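PDB 3FFR: phosphoserine aminotransferase SerC from Cytophaga hutchinsonii ATCC 33406, which probably catalyses the pyridoxal-phosphate-dependent transamination between phosphoserine and 2-oxoglutarate, a reaction of serine biosynthesis. Local coordinates for residues 62-67 with 201-206; 163-168 with 182-187; 224-229 with 240-245. All blocks are in the same frame, centred on the assembly; numbering follows the deposited sequence.

Contact 1 (62-67 with 201-206). With P33 (3,6,9,12,15,18-hexaoxaicosane-1,20-diol), chain K.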
ATOM      1  N   TYR A  62      11.607 -15.402  14.643  1.00 28.00           N
ATOM      2  CA  TYR A  62      11.267 -14.349  13.673  1.00 28.27           C
ATOM      3  C   TYR A  62       9.880 -14.519  13.063  1.00 28.57           C
ATOM      4  O   TYR A  62       9.402 -15.634  12.838  1.00 29.09           O
ATOM      5  CB  TYR A  62      12.275 -14.310  12.520  1.00 27.30           C
ATOM      6  CG  TYR A  62      13.543 -13.546  12.823  1.00 25.51           C
ATOM      7  CD1 TYR A  62      14.571 -14.108  13.575  1.00 29.39           C
ATOM      8  CD2 TYR A  62      13.722 -12.256  12.350  1.00 25.88           C
ATOM      9  CE1 TYR A  62      15.745 -13.381  13.827  1.00 28.10           C
ATOM     10  CE2 TYR A  62      14.887 -11.545  12.573  1.00 28.85           C
ATOM     11  CZ  TYR A  62      15.876 -12.085  13.318  1.00 28.34           C
ATOM     12  OH  TYR A  62      17.027 -11.346  13.509  1.00 28.09           O
ATOM     13  N   GLU A  63       9.285 -13.379  12.741  1.00 27.38           N
ATOM     14  CA  GLU A  63       8.002 -13.316  12.031  1.00 28.44           C
ATOM     15  C   GLU A  63       8.125 -12.427  10.784  1.00 29.80           C
ATOM     16  O   GLU A  63       9.050 -11.627  10.650  1.00 27.46           O
ATOM     17  CB  GLU A  63       6.899 -12.806  12.938  1.00 28.71           C
ATOM     18  CG  GLU A  63       5.561 -12.930  12.251  1.00 38.58           C
ATOM     19  CD  GLU A  63       5.241 -14.365  11.883  1.00 44.25           C
ATOM     20  OE1 GLU A  63       4.885 -15.102  12.841  1.00 37.64           O
ATOM     21  OE2 GLU A  63       5.337 -14.731  10.669  1.00 28.31           O
ATOM     22  N   VAL A  64       7.185 -12.625   9.873  1.00 28.24           N
ATOM     23  CA  VAL A  64       7.125 -11.885   8.632  1.00 25.94           C
ATOM     24  C   VAL A  64       5.842 -11.077   8.665  1.00 26.30           C
ATOM     25  O   VAL A  64       4.777 -11.652   8.886  1.00 26.49           O
ATOM     26  CB  VAL A  64       7.062 -12.846   7.410  1.00 26.85           C
ATOM     27  CG1 VAL A  64       6.725 -12.084   6.112  1.00 27.04           C
ATOM     28  CG2 VAL A  64       8.344 -13.624   7.223  1.00 26.38           C
ATOM     29  N   LEU A  65       5.946  -9.767   8.438  1.00 27.78           N
ATOM     30  CA  LEU A  65       4.793  -8.867   8.375  1.00 25.72           C
ATOM     31  C   LEU A  65       4.749  -8.119   7.049  1.00 27.40           C
ATOM     32  O   LEU A  65       5.772  -7.708   6.507  1.00 27.50           O
ATOM     33  CB  LEU A  65       4.773  -7.830   9.522  1.00 26.68           C
ATOM     34  CG  LEU A  65       4.827  -8.438  10.932  1.00 27.38           C
ATOM     35  CD1 LEU A  65       4.861  -7.265  11.954  1.00 26.06           C
ATOM     36  CD2 LEU A  65       3.634  -9.407  11.207  1.00 26.86           C
ATOM     37  N   PHE A  66       3.535  -7.982   6.537  1.00 25.57           N
ATOM     38  CA  PHE A  66       3.300  -7.254   5.300  1.00 25.54           C
ATOM     39  C   PHE A  66       2.709  -5.851   5.509  1.00 27.21           C
ATOM     40  O   PHE A  66       1.719  -5.661   6.229  1.00 27.63           O
ATOM     41  CB  PHE A  66       2.383  -8.019   4.359  1.00 25.41           C
ATOM     42  CG  PHE A  66       2.913  -9.367   3.947  1.00 27.12           C
ATOM     43  CD1 PHE A  66       4.126  -9.499   3.277  1.00 28.07           C
ATOM     44  CD2 PHE A  66       2.211 -10.507   4.248  1.00 30.33           C
ATOM     45  CE1 PHE A  66       4.603 -10.748   2.897  1.00 29.13           C
ATOM     46  CE2 PHE A  66       2.687 -11.762   3.867  1.00 28.12           C
ATOM     47  CZ  PHE A  66       3.882 -11.881   3.211  1.00 28.46           C
ATOM     48  N   LEU A  67       3.372  -4.894   4.866  1.00 27.11           N
ATOM     49  CA  LEU A  67       2.999  -3.468   4.881  1.00 25.32           C
ATOM     50  C   LEU A  67       2.947  -2.921   3.447  1.00 26.44           C
ATOM     51  O   LEU A  67       3.070  -3.676   2.471  1.00 27.26           O
ATOM     52  CB  LEU A  67       3.896  -2.628   5.783  1.00 25.04           C
ATOM     53  CG  LEU A  67       3.954  -3.087   7.254  1.00 26.70           C
ATOM     54  CD1 LEU A  67       4.891  -4.267   7.489  1.00 23.04           C
ATOM     55  CD2 LEU A  67       4.329  -1.889   8.202  1.00 24.55           C
ATOM     56  N   VAL A 201       7.827  -5.587   3.208  1.00 25.96           N
ATOM     57  CA  VAL A 201       7.988  -6.748   4.059  1.00 27.12           C
ATOM     58  C   VAL A 201       8.939  -6.461   5.218  1.00 26.46           C
ATOM     59  O   VAL A 201      10.089  -6.047   5.027  1.00 26.02           O
ATOM     60  CB  VAL A 201       8.504  -7.983   3.252  1.00 28.41           C
ATOM     61  CG1 VAL A 201       8.524  -9.213   4.126  1.00 26.52           C
ATOM     62  CG2 VAL A 201       7.587  -8.269   1.994  1.00 29.08           C
ATOM     63  N   TRP A 202       8.414  -6.663   6.412  1.00 25.31           N
ATOM     64  CA  TRP A 202       9.125  -6.428   7.673  1.00 25.65           C
ATOM     65  C   TRP A 202       9.331  -7.757   8.379  1.00 27.53           C
ATOM     66  O   TRP A 202       8.408  -8.390   8.823  1.00 27.92           O
ATOM     67  CB  TRP A 202       8.350  -5.419   8.530  1.00 27.95           C
ATOM     68  CG  TRP A 202       9.037  -4.917   9.758  1.00 27.28           C
ATOM     69  CD1 TRP A 202      10.351  -5.087  10.099  1.00 26.95           C
ATOM     70  CD2 TRP A 202       8.484  -4.018  10.738  1.00 26.07           C
ATOM     71  NE1 TRP A 202      10.612  -4.452  11.279  1.00 26.48           N
ATOM     72  CE2 TRP A 202       9.497  -3.766  11.688  1.00 25.38           C
ATOM     73  CE3 TRP A 202       7.223  -3.457  10.930  1.00 27.71           C
ATOM     74  CZ2 TRP A 202       9.295  -2.952  12.818  1.00 23.92           C
ATOM     75  CZ3 TRP A 202       7.019  -2.644  12.056  1.00 27.28           C
ATOM     76  CH2 TRP A 202       8.039  -2.414  12.989  1.00 26.02           C
ATOM     77  N   ILE A 203      10.588  -8.156   8.436  1.00 26.76           N
ATOM     78  CA  ILE A 203      11.011  -9.373   9.112  1.00 26.83           C
ATOM     79  C   ILE A 203      11.558  -8.933  10.469  1.00 26.65           C
ATOM     80  O   ILE A 203      12.442  -8.069  10.549  1.00 26.92           O
ATOM     81  CB  ILE A 203      12.078 -10.101   8.272  1.00 26.26           C
ATOM     82  CG1 ILE A 203      11.420 -10.663   6.982  1.00 29.87           C
ATOM     83  CG2 ILE A 203      12.778 -11.193   9.095  1.00 27.24           C
ATOM     84  CD1 ILE A 203      12.411 -11.214   5.998  1.00 33.07           C
ATOM     85  N   LEU A 204      11.002  -9.492  11.536  1.00 26.98           N
ATOM     86  CA  LEU A 204      11.383  -9.027  12.876  1.00 24.61           C
ATOM     87  C   LEU A 204      11.309 -10.128  13.895  1.00 28.54           C
ATOM     88  O   LEU A 204      10.538 -11.061  13.762  1.00 25.89           O
ATOM     89  CB  LEU A 204      10.469  -7.867  13.313  1.00 27.60           C
ATOM     90  CG  LEU A 204       8.997  -8.142  13.734  1.00 27.59           C
ATOM     91  CD1 LEU A 204       8.352  -6.839  14.217  1.00 33.02           C
ATOM     92  CD2 LEU A 204       8.118  -8.805  12.616  1.00 29.87           C
ATOM     93  N   ASN A 205      12.124  -9.981  14.921  1.00 27.31           N
ATOM     94  CA  ASN A 205      12.183 -10.978  15.983  1.00 26.47           C
ATOM     95  C   ASN A 205      11.435 -10.636  17.264  1.00 27.03           C
ATOM     96  O   ASN A 205      10.773  -9.590  17.448  1.00 27.57           O
ATOM     97  CB  ASN A 205      13.640 -11.406  16.285  1.00 27.99           C
ATOM     98  CG  ASN A 205      14.423 -10.358  17.086  1.00 27.06           C
ATOM     99  OD1 ASN A 205      13.876  -9.342  17.489  1.00 27.34           O
ATOM    100  ND2 ASN A 205      15.713 -10.613  17.314  1.00 24.15           N
ATOM    101  N   ASP A 206      11.536 -11.608  18.153  1.00 28.46           N
ATOM    102  CA  ASP A 206      10.893 -11.546  19.471  1.00 28.50           C
ATOM    103  C   ASP A 206      11.275 -10.291  20.255  1.00 26.71           C
ATOM    104  O   ASP A 206      10.456  -9.733  20.987  1.00 28.05           O
ATOM    105  CB  ASP A 206      11.242 -12.803  20.320  1.00 31.43           C
ATOM    106  CG  ASP A 206      12.795 -12.990  20.577  1.00 36.18           C
ATOM    107  OD1 ASP A 206      13.662 -13.026  19.654  1.00 29.04           O
ATOM    108  OD2 ASP A 206      13.158 -13.157  21.774  1.00 41.32           O
TER
HETATM  109  O4  P33 K 371       8.860 -14.322  17.870  1.00 64.40           O
HETATM  110  C3  P33 K 371       7.610 -14.689  17.273  1.00 62.33           C
HETATM  111  C2  P33 K 371       7.719 -15.780  16.209  1.00 54.00           C
HETATM  112  O1  P33 K 371       6.488 -15.769  15.441  1.00 57.45           O
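E63 pairs with L204, and L65 with W202, each through two backbone hydrogen bonds between the antiparallel strands 62-67 and 201-205. The straightest, from W202 N to L65 O, measures 2.8 Å with an N-H...O angle of 177°.

Apolar contacts occupy both faces. On the face of Y62, V64 and F66, N205 CB sits over the centre of the Y62 ring as a CH-pi contact, 3.7 Å from the centroid, while I203 CG2 reaches Y62 CD2 at 3.6 Å. V201 splits its branches: CG1 meets V64 CG1 at 3.9 Å, and CG2 lies in plane at the edge of the F66 ring. On the face of L65, W202 and L204, L65 CD1 touches L204 CD2 at 3.7 Å; from the strand end, the tip of L67 reaches W202 CB through CD1.

Among the polar groups, E63 bends at chi2 (60°); its OE2 accepts the neighbouring V64 N-H at 2.9 Å and forms a salt bridge with K53, and its OE1 takes a weak bond from a polyether glycol. Y62 OH bonds W179 O, and N205 ND2 bonds D183.

This antiparallel pairing, with 62-67 as the outermost strand, forms one margin of the seven-stranded mixed sheet expected of the large domain in a fold-type I aminotransferase.

Contact 2 (163-168 with 182-187)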
ATOM      1  N   LEU A 163      18.053  -2.758  19.494  1.00 26.89           N
ATOM      2  CA  LEU A 163      17.449  -3.532  18.420  1.00 26.46           C
ATOM      3  C   LEU A 163      18.134  -3.105  17.142  1.00 27.38           C
ATOM      4  O   LEU A 163      18.213  -1.913  16.833  1.00 25.86           O
ATOM      5  CB  LEU A 163      15.957  -3.252  18.275  1.00 25.22           C
ATOM      6  CG  LEU A 163      15.105  -3.590  19.503  1.00 24.93           C
ATOM      7  CD1 LEU A 163      13.699  -2.954  19.282  1.00 25.76           C
ATOM      8  CD2 LEU A 163      15.049  -5.115  19.767  1.00 26.08           C
ATOM      9  N   ILE A 164      18.653  -4.084  16.409  1.00 26.46           N
ATOM     10  CA  ILE A 164      19.345  -3.829  15.140  1.00 25.27           C
ATOM     11  C   ILE A 164      18.447  -4.114  13.942  1.00 26.63           C
ATOM     12  O   ILE A 164      18.018  -5.248  13.707  1.00 26.71           O
ATOM     13  CB  ILE A 164      20.694  -4.619  15.028  1.00 25.77           C
ATOM     14  CG1 ILE A 164      21.616  -4.265  16.193  1.00 29.28           C
ATOM     15  CG2 ILE A 164      21.397  -4.300  13.693  1.00 27.53           C
ATOM     16  CD1 ILE A 164      22.911  -5.105  16.257  1.00 26.85           C
ATOM     17  N   PHE A 165      18.197  -3.050  13.184  1.00 25.48           N
ATOM     18  CA  PHE A 165      17.364  -3.071  11.950  1.00 27.13           C
ATOM     19  C   PHE A 165      18.247  -2.866  10.741  1.00 27.17           C
ATOM     20  O   PHE A 165      19.047  -1.934  10.696  1.00 27.50           O
ATOM     21  CB  PHE A 165      16.302  -1.961  11.944  1.00 25.84           C
ATOM     22  CG  PHE A 165      15.305  -2.068  13.029  1.00 25.53           C
ATOM     23  CD1 PHE A 165      15.561  -1.516  14.282  1.00 25.67           C
ATOM     24  CD2 PHE A 165      14.111  -2.751  12.825  1.00 24.43           C
ATOM     25  CE1 PHE A 165      14.619  -1.672  15.313  1.00 28.58           C
ATOM     26  CE2 PHE A 165      13.173  -2.897  13.823  1.00 26.34           C
ATOM     27  CZ  PHE A 165      13.433  -2.363  15.089  1.00 28.39           C
ATOM     28  N   VAL A 166      18.056  -3.725   9.746  1.00 25.87           N
ATOM     29  CA  VAL A 166      18.798  -3.612   8.494  1.00 25.47           C
ATOM     30  C   VAL A 166      17.859  -3.371   7.302  1.00 26.71           C
ATOM     31  O   VAL A 166      16.936  -4.140   7.029  1.00 27.14           O
ATOM     32  CB  VAL A 166      19.661  -4.867   8.228  1.00 25.75           C
ATOM     33  CG1 VAL A 166      20.498  -4.674   6.944  1.00 25.00           C
ATOM     34  CG2 VAL A 166      20.580  -5.193   9.420  1.00 25.93           C
ATOM     35  N   ASP A 167      18.107  -2.259   6.623  1.00 25.33           N
ATOM     36  CA  ASP A 167      17.467  -1.933   5.345  1.00 25.85           C
ATOM     37  C   ASP A 167      18.208  -2.720   4.270  1.00 28.05           C
ATOM     38  O   ASP A 167      19.406  -2.512   4.038  1.00 26.84           O
ATOM     39  CB  ASP A 167      17.496  -0.409   5.146  1.00 25.66           C
ATOM     40  CG  ASP A 167      16.917   0.046   3.831  1.00 27.45           C
ATOM     41  OD1 ASP A 167      16.966  -0.706   2.839  1.00 26.63           O
ATOM     42  OD2 ASP A 167      16.455   1.208   3.827  1.00 26.60           O
ATOM     43  N   ALA A 168      17.523  -3.708   3.696  1.00 26.56           N
ATOM     44  CA  ALA A 168      18.079  -4.536   2.569  1.00 26.78           C
ATOM     45  C   ALA A 168      17.125  -4.478   1.363  1.00 26.28           C
ATOM     46  O   ALA A 168      16.999  -5.390   0.581  1.00 27.51           O
ATOM     47  CB  ALA A 168      18.341  -5.987   3.019  1.00 26.82           C
ATOM     48  N   ILE A 182      21.437  -9.724  14.464  1.00 27.93           N
ATOM     49  CA  ILE A 182      20.577  -8.588  14.198  1.00 26.12           C
ATOM     50  C   ILE A 182      19.194  -8.930  14.751  1.00 26.19           C
ATOM     51  O   ILE A 182      19.000 -10.011  15.325  1.00 26.59           O
ATOM     52  CB  ILE A 182      20.514  -8.207  12.712  1.00 26.24           C
ATOM     53  CG1 ILE A 182      19.907  -9.350  11.880  1.00 27.77           C
ATOM     54  CG2 ILE A 182      21.908  -7.749  12.187  1.00 25.81           C
ATOM     55  CD1 ILE A 182      19.662  -8.994  10.424  1.00 27.09           C
ATOM     56  N   ASP A 183      18.255  -8.013  14.605  1.00 26.51           N
ATOM     57  CA  ASP A 183      16.909  -8.237  15.117  1.00 26.68           C
ATOM     58  C   ASP A 183      15.806  -8.106  14.068  1.00 27.31           C
ATOM     59  O   ASP A 183      14.683  -8.570  14.267  1.00 27.06           O
ATOM     60  CB  ASP A 183      16.646  -7.266  16.272  1.00 25.36           C
ATOM     61  CG  ASP A 183      17.651  -7.460  17.423  1.00 24.40           C
ATOM     62  OD1 ASP A 183      17.507  -8.486  18.163  1.00 27.39           O
ATOM     63  OD2 ASP A 183      18.539  -6.573  17.596  1.00 28.17           O
ATOM     64  N   SER A 184      16.150  -7.520  12.943  1.00 26.02           N
ATOM     65  CA  SER A 184      15.139  -7.252  11.919  1.00 26.11           C
ATOM     66  C   SER A 184      15.763  -6.807  10.621  1.00 24.62           C
ATOM     67  O   SER A 184      16.855  -6.210  10.584  1.00 25.84           O
ATOM     68  CB  SER A 184      14.192  -6.133  12.439  1.00 27.63           C
ATOM     69  OG  SER A 184      13.229  -5.652  11.498  1.00 26.10           O
ATOM     70  N   VAL A 185      15.087  -7.211   9.562  1.00 25.30           N
ATOM     71  CA  VAL A 185      15.427  -6.759   8.214  0.50 25.08           C
ATOM     72  C   VAL A 185      14.140  -6.436   7.470  1.00 26.07           C
ATOM     73  O   VAL A 185      13.072  -6.969   7.773  1.00 26.07           O
ATOM     74  CB  VAL A 185      16.291  -7.806   7.460  0.50 23.57           C
ATOM     75  CG1 VAL A 185      15.473  -9.037   7.092  0.50 19.93           C
ATOM     76  CG2 VAL A 185      16.933  -7.201   6.211  0.50 24.21           C
ATOM     77  N   PHE A 186      14.237  -5.521   6.511  1.00 26.96           N
ATOM     78  CA  PHE A 186      13.067  -5.166   5.725  1.00 25.39           C
ATOM     79  C   PHE A 186      13.428  -4.832   4.304  1.00 26.56           C
ATOM     80  O   PHE A 186      14.570  -4.508   3.954  1.00 26.93           O
ATOM     81  CB  PHE A 186      12.292  -4.004   6.383  1.00 26.09           C
ATOM     82  CG  PHE A 186      13.106  -2.729   6.527  1.00 28.03           C
ATOM     83  CD1 PHE A 186      13.877  -2.500   7.652  1.00 26.96           C
ATOM     84  CD2 PHE A 186      13.115  -1.777   5.525  1.00 27.96           C
ATOM     85  CE1 PHE A 186      14.627  -1.338   7.805  1.00 26.40           C
ATOM     86  CE2 PHE A 186      13.865  -0.611   5.678  1.00 26.57           C
ATOM     87  CZ  PHE A 186      14.619  -0.397   6.811  1.00 27.11           C
ATOM     88  N   PHE A 187      12.410  -4.977   3.484  1.00 25.81           N
ATOM     89  CA  PHE A 187      12.507  -4.659   2.052  1.00 25.96           C
ATOM     90  C   PHE A 187      11.164  -4.319   1.473  1.00 26.31           C
ATOM     91  O   PHE A 187      10.118  -4.367   2.140  1.00 27.01           O
ATOM     92  CB  PHE A 187      13.131  -5.822   1.275  1.00 25.14           C
ATOM     93  CG  PHE A 187      12.342  -7.123   1.296  1.00 26.10           C
ATOM     94  CD1 PHE A 187      12.484  -8.029   2.332  1.00 28.99           C
ATOM     95  CD2 PHE A 187      11.512  -7.450   0.258  1.00 27.06           C
ATOM     96  CE1 PHE A 187      11.766  -9.245   2.358  1.00 29.92           C
ATOM     97  CE2 PHE A 187      10.784  -8.656   0.265  1.00 27.27           C
ATOM     98  CZ  PHE A 187      10.929  -9.557   1.312  1.00 29.52           C
TER
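I164 and D183 meet where the parallel strands 163-167 and 184-187 begin their pairing. D183 has CG anti to its carbonyl carbon (chi1 -60°), and its OD2 accepts the I164 N-H through the anti lone pair at 2.8 Å, in a nearly straight bond. The same carboxylate forms salt bridges with R156 and R207, so its buried charge is probably well compensated. I164 O in turn receives D183 N and, weakly, S184 N; farther on, V166 bonds S184 O and F186 N, and A168 N bonds F186 O.

On the V166 face, I182 CG2 meets I164 CG2 at 3.8 Å and V166 CG2 at 4.0 Å, its side chain crossing both at about a right angle. On the face of F165 and S184, F165 CD2 lies 3.3 Å from S184 OG, a hydroxyl engaged with I203 O and W202 NE1.

F186 takes the crowded position, its CG between backbone N and carbonyl carbon (chi1 60°). One ring face receives D167 CA, 3.9 Å from the centroid and offset toward the rim, while F186 CZ reaches D167 CB at 3.3 Å. An alanine in place of F186 would probably open a gap beside D167, whose CA and CB would lose the ring that packs on them. D167 OD1 accepts V169 N, and OD2 bonds W74 NE1 and N1 of the pyridoxal phosphate-lysine at position 191, the usual aspartate-pyridinium pairing of these enzymes.

F165 and F186 pack against helix 70-81, L163 and D183 touch helix 206-217, and the two strands lie between strands 133-137 and 200-205.

Contact 3 (224-229 with 240-245)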
ATOM      1  N   THR A 224      -1.823   2.619  15.280  1.00 25.79           N
ATOM      2  CA  THR A 224      -3.202   2.143  15.131  1.00 25.31           C
ATOM      3  C   THR A 224      -3.219   0.786  14.437  1.00 25.86           C
ATOM      4  O   THR A 224      -2.963  -0.231  15.089  1.00 27.84           O
ATOM      5  CB  THR A 224      -4.141   3.166  14.440  1.00 25.30           C
ATOM      6  OG1 THR A 224      -3.708   3.438  13.101  1.00 26.28           O
ATOM      7  CG2 THR A 224      -4.277   4.476  15.267  1.00 23.28           C
ATOM      8  N   TYR A 225      -3.535   0.785  13.153  1.00 27.23           N
ATOM      9  CA  TYR A 225      -3.651  -0.475  12.393  1.00 27.79           C
ATOM     10  C   TYR A 225      -2.345  -1.199  12.210  1.00 26.63           C
ATOM     11  O   TYR A 225      -2.311  -2.442  12.115  1.00 26.45           O
ATOM     12  CB  TYR A 225      -4.390  -0.261  11.033  1.00 28.18           C
ATOM     13  CG  TYR A 225      -3.602   0.474   9.995  1.00 26.60           C
ATOM     14  CD1 TYR A 225      -3.237   1.803  10.169  1.00 26.06           C
ATOM     15  CD2 TYR A 225      -3.197  -0.161   8.851  1.00 27.45           C
ATOM     16  CE1 TYR A 225      -2.468   2.469   9.228  1.00 29.47           C
ATOM     17  CE2 TYR A 225      -2.432   0.496   7.882  1.00 27.08           C
ATOM     18  CZ  TYR A 225      -2.056   1.804   8.087  1.00 29.30           C
ATOM     19  OH  TYR A 225      -1.277   2.445   7.160  1.00 29.26           O
ATOM     20  N   HIS A 226      -1.264  -0.448  12.116  1.00 24.87           N
ATOM     21  CA  HIS A 226       0.049  -1.033  11.919  1.00 26.15           C
ATOM     22  C   HIS A 226       0.982  -0.975  13.114  1.00 26.64           C
ATOM     23  O   HIS A 226       2.197  -0.834  12.966  1.00 26.02           O
ATOM     24  CB  HIS A 226       0.733  -0.629  10.604  1.00 26.77           C
ATOM     25  CG  HIS A 226       0.180  -1.344   9.396  1.00 26.04           C
ATOM     26  ND1 HIS A 226       0.498  -0.995   8.095  1.00 25.49           N
ATOM     27  CD2 HIS A 226      -0.696  -2.369   9.309  1.00 25.29           C
ATOM     28  CE1 HIS A 226      -0.135  -1.808   7.261  1.00 29.09           C
ATOM     29  NE2 HIS A 226      -0.894  -2.631   7.974  1.00 26.86           N
ATOM     30  N   THR A 227       0.405  -1.104  14.301  1.00 26.84           N
ATOM     31  CA  THR A 227       1.231  -1.396  15.452  1.00 27.18           C
ATOM     32  C   THR A 227       1.697  -2.826  15.251  1.00 27.39           C
ATOM     33  O   THR A 227       1.038  -3.628  14.574  1.00 26.56           O
ATOM     34  CB  THR A 227       0.507  -1.321  16.815  1.00 27.60           C
ATOM     35  OG1 THR A 227      -0.439  -2.415  16.958  1.00 26.52           O
ATOM     36  CG2 THR A 227      -0.167   0.056  16.991  1.00 27.51           C
ATOM     37  N   ILE A 228       2.836  -3.170  15.860  1.00 27.11           N
ATOM     38  CA  ILE A 228       3.297  -4.548  15.800  1.00 26.20           C
ATOM     39  C   ILE A 228       2.240  -5.538  16.362  1.00 26.05           C
ATOM     40  O   ILE A 228       1.938  -6.539  15.725  1.00 27.26           O
ATOM     41  CB  ILE A 228       4.698  -4.726  16.445  1.00 27.00           C
ATOM     42  CG1 ILE A 228       5.751  -4.140  15.480  1.00 27.47           C
ATOM     43  CG2 ILE A 228       5.020  -6.227  16.683  1.00 26.01           C
ATOM     44  CD1 ILE A 228       7.132  -4.022  16.118  1.00 27.57           C
ATOM     45  N   PRO A 229       1.669  -5.274  17.547  1.00 26.96           N
ATOM     46  CA  PRO A 229       0.666  -6.214  18.059  1.00 26.82           C
ATOM     47  C   PRO A 229      -0.540  -6.391  17.161  1.00 28.18           C
ATOM     48  O   PRO A 229      -1.055  -7.502  17.011  1.00 30.11           O
ATOM     49  CB  PRO A 229       0.302  -5.614  19.412  1.00 27.78           C
ATOM     50  CG  PRO A 229       1.579  -4.966  19.844  1.00 28.16           C
ATOM     51  CD  PRO A 229       2.078  -4.320  18.589  1.00 26.80           C
ATOM     52  N   THR A 240      -4.038  -9.741   7.474  1.00 28.71           N
ATOM     53  CA  THR A 240      -3.562  -8.361   7.739  1.00 27.40           C
ATOM     54  C   THR A 240      -4.671  -7.572   8.390  1.00 28.44           C
ATOM     55  O   THR A 240      -5.836  -7.910   8.260  1.00 28.05           O
ATOM     56  CB  THR A 240      -3.115  -7.668   6.448  1.00 27.25           C
ATOM     57  OG1 THR A 240      -4.181  -7.684   5.498  1.00 28.54           O
ATOM     58  CG2 THR A 240      -1.873  -8.410   5.824  1.00 25.66           C
ATOM     59  N   PRO A 241      -4.327  -6.483   9.102  1.00 28.79           N
ATOM     60  CA  PRO A 241      -5.400  -5.700   9.746  1.00 27.19           C
ATOM     61  C   PRO A 241      -6.380  -5.054   8.785  1.00 28.80           C
ATOM     62  O   PRO A 241      -7.605  -5.100   8.989  1.00 28.70           O
ATOM     63  CB  PRO A 241      -4.630  -4.625  10.502  1.00 28.14           C
ATOM     64  CG  PRO A 241      -3.291  -5.291  10.825  1.00 28.56           C
ATOM     65  CD  PRO A 241      -2.977  -6.084   9.552  1.00 27.72           C
ATOM     66  N   GLU A 242      -5.817  -4.459   7.761  1.00 27.11           N
ATOM     67  CA  GLU A 242      -6.568  -3.782   6.701  1.00 26.55           C
ATOM     68  C   GLU A 242      -6.635  -4.647   5.432  1.00 27.08           C
ATOM     69  O   GLU A 242      -5.999  -5.696   5.376  1.00 27.73           O
ATOM     70  CB  GLU A 242      -5.917  -2.436   6.376  1.00 27.62           C
ATOM     71  CG  GLU A 242      -4.727  -2.495   5.403  1.00 28.33           C
ATOM     72  CD  GLU A 242      -3.388  -3.040   5.963  1.00 33.67           C
ATOM     73  OE1 GLU A 242      -3.322  -3.642   7.053  1.00 28.50           O
ATOM     74  OE2 GLU A 242      -2.363  -2.859   5.282  1.00 32.56           O
ATOM     75  N   THR A 243      -7.396  -4.219   4.413  1.00 26.28           N
ATOM     76  CA  THR A 243      -7.427  -4.984   3.160  1.00 27.28           C
ATOM     77  C   THR A 243      -6.069  -4.750   2.475  1.00 28.95           C
ATOM     78  O   THR A 243      -5.732  -3.612   2.148  1.00 28.86           O
ATOM     79  CB  THR A 243      -8.577  -4.596   2.234  1.00 27.36           C
ATOM     80  OG1 THR A 243      -9.791  -4.485   3.016  1.00 26.96           O
ATOM     81  CG2 THR A 243      -8.731  -5.644   1.087  1.00 27.60           C
ATOM     82  N   PRO A 244      -5.309  -5.821   2.243  1.00 25.60           N
ATOM     83  CA  PRO A 244      -3.976  -5.606   1.711  1.00 27.94           C
ATOM     84  C   PRO A 244      -3.865  -5.743   0.209  1.00 26.56           C
ATOM     85  O   PRO A 244      -4.835  -6.057  -0.464  1.00 29.40           O
ATOM     86  CB  PRO A 244      -3.224  -6.766   2.313  1.00 28.78           C
ATOM     87  CG  PRO A 244      -4.196  -7.873   2.283  1.00 26.79           C
ATOM     88  CD  PRO A 244      -5.547  -7.257   2.544  1.00 29.09           C
ATOM     89  N   ASN A 245      -2.631  -5.641  -0.260  1.00 26.87           N
ATOM     90  CA  ASN A 245      -2.326  -5.817  -1.689  1.00 25.24           C
ATOM     91  C   ASN A 245      -2.183  -7.305  -1.970  1.00 27.09           C
ATOM     92  O   ASN A 245      -1.090  -7.856  -2.046  1.00 27.61           O
ATOM     93  CB  ASN A 245      -1.068  -5.069  -2.073  1.00 26.56           C
ATOM     94  CG  ASN A 245      -0.823  -5.087  -3.564  1.00 29.16           C
ATOM     95  OD1 ASN A 245      -1.467  -5.849  -4.309  1.00 28.14           O
ATOM     96  ND2 ASN A 245       0.143  -4.264  -4.018  1.00 28.19           N
TER
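H226 and E242 form the close part of this contact, a histidine-carboxylate hydrogen bond in which NE2 donates to OE1 at 2.8 Å. The bond is bent, with an N-H...O angle of 143°. The donor meets OE1 from above the carboxylate plane, which is turned 64° from the imidazole, and OE1 itself is tilted out of the ring plane. E242 is brought there by a folded chain: CG lies between the backbone N and the carbonyl carbon (chi1 83°), and a second bend follows at chi2. H226 is held from its other nitrogen as well, since ND1 bonds E72 OE2. With carboxylates at both nitrogens, the imidazole is likely to be biased toward its protonated form. Y225 CE2 lies over the centre of one imidazole face, 3.2 Å above its plane, and the edge of the Y225 ring meets E242 OE1 through CD2 at 3.9 Å. P241 adds one close point, its CG 3.3 Å from Y225 O.

Y225 and H226 are the central residues of a type I beta turn from T224 to T227. T227 then N-caps helix 228-235, its OG1 bonding S230 N, and the 240-245 loop passes back beside the turn after that helix. The loop also reaches the dimer interface, where T243 OG1 bonds the pyridoxal phosphate-lysine of the second subunit; T224 OG1 bonds E75 of that subunit.

The rest of the P241 packing is looser, and this residue is partly exposed. Its CB stands 4.4 Å from Y225 CB, and its CG comes to 4.2 Å from H226 CD2 at the imidazole edge. A bound polyether glycol, probably from the crystallisation liquor, lies about 4 Å from the P241 side chain.

Overall arrangement
Contacts 1 and 2 belong to the same seven-stranded sheet and share a seam, because strands 200-205 and 184-188 are neighbours in it. Both are buried and rest on backbone bonding and apolar packing, antiparallel in contact 1, parallel in contact 2, which also uses a buried carboxylate. Contact 3 is largely buried too, but its centre lies about 21 Å from the chain centre against 14 and 10 Å, and P241 is partly exposed; it joins a turn at a helix start to a loop, mainly through one polar side-chain pair. I228 packs on W202 and L204, linking contacts 1 and 3. Contacts 2 and 3 do not touch, yet each reaches a cofactor, that of its own and of the second subunit respectively.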